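Local coordinates for translation initiation factor eif-2b-like protein (Chaetomium thermophilum, PDB 4ZEO), which is the delta subunit of eIF2B, probably contributing to translation initiation as part of a complex that exchanges guanine nucleotide on eIF2, at residues H156-A161 with L182-K187; I362-S367 with N396-R401. All coordinates share one frame; numbering follows the deposited sequence.

Overall arrangement
The chain runs from a bundle of helices into a domain built on a parallel sheet, with one contact in each. Contact 1 comes first: helix 157-168 turns back through a short connection into helix 174-191, and the pairing closes a helical hairpin near the N-terminal end of the model. Contact 2 opens much later, joining the tip of the hairpin between strands 361-362 and 368-371 to the loop that leaves strand 387-391; it encloses helix 374-384. The two are in series, neither nested nor crossed, with centres about 27 Å apart. Helix 224-239 touches both, meeting Leu182 and Phe185 from contact 1 and Asp398 from contact 2.

Contact 1. Residues H156-A161 with L182-K187; sequences HPAVLA and LLAFRK
Ala158 and Ala184 face each other where segments 157-161 and 182-187 of two helices run nearly antiparallel (162°), their axes 8.4 Å apart. Their CB atoms stand 4.0 Å apart, and the Ala184 methyl also rests against the carbonyl of Ala158. Lys187 flanks this pair one turn on: its CG is anti to the carbonyl carbon (chi1 -77°), and further along the chain CD reaches Ala158 CB at 3.7 Å. Toward the buried side, the CG2 branch of Val159 touches Ala184 CB at 3.9 Å and meets the edge of the Phe185 ring near its plane, 4.1 Å from CD1. Helix 200-219 packs against both Val159 and Phe185.

His156 occupies the N-cap. CG lies anti to the backbone N (chi1 -169°), and His156 ND1 accepts a capping bond from Ala158 N at 3.0 Å; Pro157 CD lies over one ring face, offset toward the rim. His156 CE1 meets Lys187 CB, the two side chains crossing at about a right angle, while NE2 hydrogen-bonds Ser191 OG. Acceptance at ND1 is consistent with a neutral imidazole protonated at NE2. Apolar packing thus joins the two segments directly, whereas the polar ring caps one helix and reaches the other through Ser191.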
# COMPACT_ATOMS: atom_id res chain seq x y z
N HIS A 156 -16.43 -15.20 -9.39
CA HIS A 156 -17.48 -14.69 -8.54
C HIS A 156 -17.79 -13.23 -8.94
O HIS A 156 -16.88 -12.47 -9.25
CB HIS A 156 -17.02 -14.77 -7.07
CG HIS A 156 -18.11 -14.52 -6.08
ND1 HIS A 156 -18.57 -13.25 -5.77
CD2 HIS A 156 -18.85 -15.38 -5.34
CE1 HIS A 156 -19.53 -13.34 -4.87
NE2 HIS A 156 -19.72 -14.63 -4.59
N PRO A 157 -19.07 -12.83 -8.91
CA PRO A 157 -19.36 -11.44 -9.32
C PRO A 157 -18.64 -10.37 -8.49
O PRO A 157 -18.27 -9.33 -9.05
CB PRO A 157 -20.89 -11.35 -9.15
CG PRO A 157 -21.26 -12.48 -8.25
CD PRO A 157 -20.31 -13.57 -8.64
N ALA A 158 -18.41 -10.60 -7.20
CA ALA A 158 -17.69 -9.63 -6.39
C ALA A 158 -16.27 -9.44 -6.92
O ALA A 158 -15.77 -8.32 -6.97
CB ALA A 158 -17.68 -10.06 -4.93
N VAL A 159 -15.64 -10.54 -7.30
CA VAL A 159 -14.28 -10.51 -7.85
C VAL A 159 -14.25 -9.83 -9.22
O VAL A 159 -13.35 -9.06 -9.53
CB VAL A 159 -13.69 -11.97 -7.92
CG1 VAL A 159 -12.38 -12.03 -8.75
CG2 VAL A 159 -13.50 -12.54 -6.49
N LEU A 160 -15.27 -10.09 -10.02
CA LEU A 160 -15.39 -9.52 -11.34
C LEU A 160 -15.41 -7.97 -11.28
O LEU A 160 -14.70 -7.29 -12.02
CB LEU A 160 -16.68 -10.03 -11.97
CG LEU A 160 -16.83 -9.85 -13.46
CD1 LEU A 160 -15.92 -10.87 -14.14
CD2 LEU A 160 -18.28 -10.00 -13.89
N ALA A 161 -16.21 -7.44 -10.35
CA ALA A 161 -16.32 -6.00 -10.16
C ALA A 161 -15.00 -5.40 -9.69
O ALA A 161 -14.58 -4.36 -10.19
CB ALA A 161 -17.43 -5.68 -9.17
N LEU A 182 -9.53 -8.68 -0.69
CA LEU A 182 -9.83 -9.47 0.50
C LEU A 182 -11.33 -9.48 0.77
O LEU A 182 -11.88 -10.50 1.16
CB LEU A 182 -9.08 -8.92 1.73
CG LEU A 182 -7.56 -9.15 1.60
CD1 LEU A 182 -6.76 -8.61 2.77
CD2 LEU A 182 -7.29 -10.60 1.40
N LEU A 183 -12.00 -8.34 0.57
CA LEU A 183 -13.44 -8.27 0.75
C LEU A 183 -14.21 -9.09 -0.30
O LEU A 183 -15.21 -9.72 0.03
CB LEU A 183 -13.92 -6.83 0.71
CG LEU A 183 -13.53 -5.96 1.91
CD1 LEU A 183 -13.98 -4.53 1.67
CD2 LEU A 183 -14.08 -6.52 3.21
N ALA A 184 -13.75 -9.07 -1.54
CA ALA A 184 -14.40 -9.89 -2.57
C ALA A 184 -14.22 -11.37 -2.24
O ALA A 184 -15.17 -12.17 -2.36
CB ALA A 184 -13.84 -9.57 -3.94
N PHE A 185 -13.00 -11.73 -1.83
CA PHE A 185 -12.69 -13.10 -1.42
C PHE A 185 -13.56 -13.51 -0.22
O PHE A 185 -13.96 -14.66 -0.06
CB PHE A 185 -11.22 -13.25 -1.04
CG PHE A 185 -10.29 -13.32 -2.21
CD1 PHE A 185 -10.77 -13.29 -3.51
CD2 PHE A 185 -8.92 -13.50 -2.01
CE1 PHE A 185 -9.90 -13.38 -4.60
CE2 PHE A 185 -8.05 -13.60 -3.10
CZ PHE A 185 -8.54 -13.54 -4.38
N ARG A 186 -13.84 -12.54 0.63
CA ARG A 186 -14.67 -12.80 1.78
C ARG A 186 -16.05 -13.27 1.31
O ARG A 186 -16.61 -14.24 1.83
CB ARG A 186 -14.75 -11.54 2.64
CG ARG A 186 -15.08 -11.79 4.07
CD ARG A 186 -15.30 -10.50 4.83
NE ARG A 186 -15.58 -10.77 6.22
CZ ARG A 186 -16.80 -11.08 6.66
NH1 ARG A 186 -17.80 -11.14 5.79
NH2 ARG A 186 -17.01 -11.32 7.95
N LYS A 187 -16.57 -12.59 0.29
CA LYS A 187 -17.85 -12.93 -0.29
C LYS A 187 -17.80 -14.31 -1.00
O LYS A 187 -18.75 -15.09 -0.93
CB LYS A 187 -18.27 -11.84 -1.27
CG LYS A 187 -18.80 -10.58 -0.62
CD LYS A 187 -19.28 -9.60 -1.68
CE LYS A 187 -19.47 -8.19 -1.14
NZ LYS A 187 -20.74 -7.99 -0.38

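Contact 2. Residues I362-S367 with N396-R401; sequences IFANGS and NFDRER
Ile362 is gripped through both backbone polar atoms by residues on either side of Phe397. Ile362 N donates to Asn396 O at 3.2 Å, from above that carbonyl's plane, while Ile362 O receives Asp398 N at 2.8 Å, nearly along the C=O axis. Phe397 CA adds a CA-H...O contact to the same oxygen. Asn365 OD1 takes both Ser367 N, as an Asx turn, and Ser367 OG. Asp398, its CG anti to the backbone N (chi1 -173°), sets CB against Ala364 N and OD1 4.0 Å from Ala364 CB; Arg401, poorly ordered, approaches OD1 in a long, charge-only ion pair.

The packing grows from Ile362 and Phe397, whose side chains run alongside each other in the same direction. Ile362 CB sits 4.1 Å above the centre of the Phe397 ring, a CH-pi contact 4° off the normal; CG2 covers the same face toward CE2, and Ile362 CD1 reaches Phe397 CZ at 3.6 Å. Val437 of strand 436-438 touches both side chains.

A type I turn, Phe363 to Gly366, and the bond from Phe363 N to Ser367 O make a G1 beta bulge: a bulged hairpin tip joined by a single parallel bridge to a neighbouring loop.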
# COMPACT_ATOMS: atom_id res chain seq x y z
N ILE A 362 8.19 -2.75 -1.56
CA ILE A 362 9.61 -2.77 -1.25
C ILE A 362 10.16 -4.13 -1.64
O ILE A 362 9.62 -5.17 -1.27
CB ILE A 362 9.88 -2.47 0.22
CG1 ILE A 362 9.38 -1.06 0.52
CG2 ILE A 362 11.35 -2.62 0.52
CD1 ILE A 362 9.78 -0.52 1.80
N PHE A 363 11.20 -4.11 -2.46
CA PHE A 363 11.79 -5.33 -2.98
C PHE A 363 12.69 -5.97 -1.94
O PHE A 363 13.01 -5.35 -0.92
CB PHE A 363 12.58 -5.04 -4.26
CG PHE A 363 11.72 -4.63 -5.43
CD1 PHE A 363 10.97 -5.56 -6.12
CD2 PHE A 363 11.65 -3.30 -5.81
CE1 PHE A 363 10.19 -5.18 -7.18
CE2 PHE A 363 10.86 -2.92 -6.86
CZ PHE A 363 10.13 -3.86 -7.55
N ALA A 364 13.09 -7.20 -2.22
CA ALA A 364 13.96 -7.98 -1.35
C ALA A 364 15.31 -7.30 -1.12
O ALA A 364 15.90 -7.43 -0.05
CB ALA A 364 14.15 -9.36 -1.94
N ASN A 365 15.81 -6.60 -2.13
CA ASN A 365 17.07 -5.84 -2.01
C ASN A 365 16.91 -4.52 -1.25
O ASN A 365 17.86 -3.76 -1.12
CB ASN A 365 17.67 -5.59 -3.40
CG ASN A 365 16.94 -4.54 -4.19
OD1 ASN A 365 15.80 -4.15 -3.87
ND2 ASN A 365 17.56 -4.10 -5.27
N GLY A 366 15.70 -4.22 -0.81
CA GLY A 366 15.45 -3.03 -0.01
C GLY A 366 15.06 -1.79 -0.81
O GLY A 366 14.93 -0.72 -0.25
N SER A 367 14.91 -1.91 -2.12
CA SER A 367 14.56 -0.74 -2.92
C SER A 367 13.06 -0.51 -2.94
O SER A 367 12.28 -1.43 -2.74
CB SER A 367 15.10 -0.87 -4.35
OG SER A 367 14.56 -2.00 -5.00
N ASN A 396 3.41 -4.99 1.91
CA ASN A 396 3.95 -4.51 0.65
C ASN A 396 5.41 -4.98 0.40
O ASN A 396 5.94 -4.79 -0.68
CB ASN A 396 3.89 -2.97 0.59
CG ASN A 396 2.47 -2.43 0.40
OD1 ASN A 396 1.72 -2.93 -0.43
ND2 ASN A 396 2.10 -1.43 1.18
N PHE A 397 6.05 -5.56 1.42
CA PHE A 397 7.40 -6.10 1.27
C PHE A 397 7.42 -7.40 0.50
O PHE A 397 6.50 -8.23 0.61
CB PHE A 397 8.07 -6.33 2.62
CG PHE A 397 8.55 -5.08 3.29
CD1 PHE A 397 7.65 -4.06 3.59
CD2 PHE A 397 9.86 -4.94 3.68
CE1 PHE A 397 8.07 -2.91 4.23
CE2 PHE A 397 10.30 -3.80 4.33
CZ PHE A 397 9.39 -2.78 4.60
N ASP A 398 8.46 -7.58 -0.29
CA ASP A 398 8.70 -8.86 -0.92
C ASP A 398 9.45 -9.69 0.11
O ASP A 398 10.62 -9.46 0.35
CB ASP A 398 9.50 -8.70 -2.20
CG ASP A 398 9.63 -9.99 -2.97
OD1 ASP A 398 10.61 -10.14 -3.73
OD2 ASP A 398 8.75 -10.86 -2.83
N ARG A 399 8.77 -10.60 0.79
CA ARG A 399 9.42 -11.36 1.84
C ARG A 399 10.02 -12.63 1.25
O ARG A 399 11.01 -13.15 1.77
CB ARG A 399 8.43 -11.69 2.96
CG ARG A 399 7.40 -10.61 3.17
CD ARG A 399 6.54 -10.87 4.37
NE ARG A 399 5.31 -10.08 4.33
CZ ARG A 399 4.10 -10.61 4.31
NH1 ARG A 399 3.03 -9.83 4.26
NH2 ARG A 399 3.94 -11.93 4.36
N GLU A 400 9.42 -13.10 0.17
CA GLU A 400 9.89 -14.28 -0.56
C GLU A 400 10.62 -13.93 -1.86
O GLU A 400 9.96 -13.68 -2.88
CB GLU A 400 8.72 -15.21 -0.87
CG GLU A 400 8.28 -16.12 0.26
CD GLU A 400 8.25 -17.58 -0.17
OE1 GLU A 400 7.68 -17.87 -1.25
OE2 GLU A 400 8.81 -18.45 0.56
N ARG A 401 11.95 -13.89 -1.81
CA ARG A 401 12.84 -13.78 -2.98
C ARG A 401 14.31 -13.70 -2.56
O ARG A 401 14.64 -13.68 -1.37
CB ARG A 401 12.50 -12.57 -3.86
CG ARG A 401 11.76 -12.94 -5.16
CD ARG A 401 11.73 -11.76 -6.13
NE ARG A 401 10.43 -11.62 -6.80
CZ ARG A 401 10.09 -10.59 -7.58
NH1 ARG A 401 8.89 -10.57 -8.15
NH2 ARG A 401 10.94 -9.59 -7.79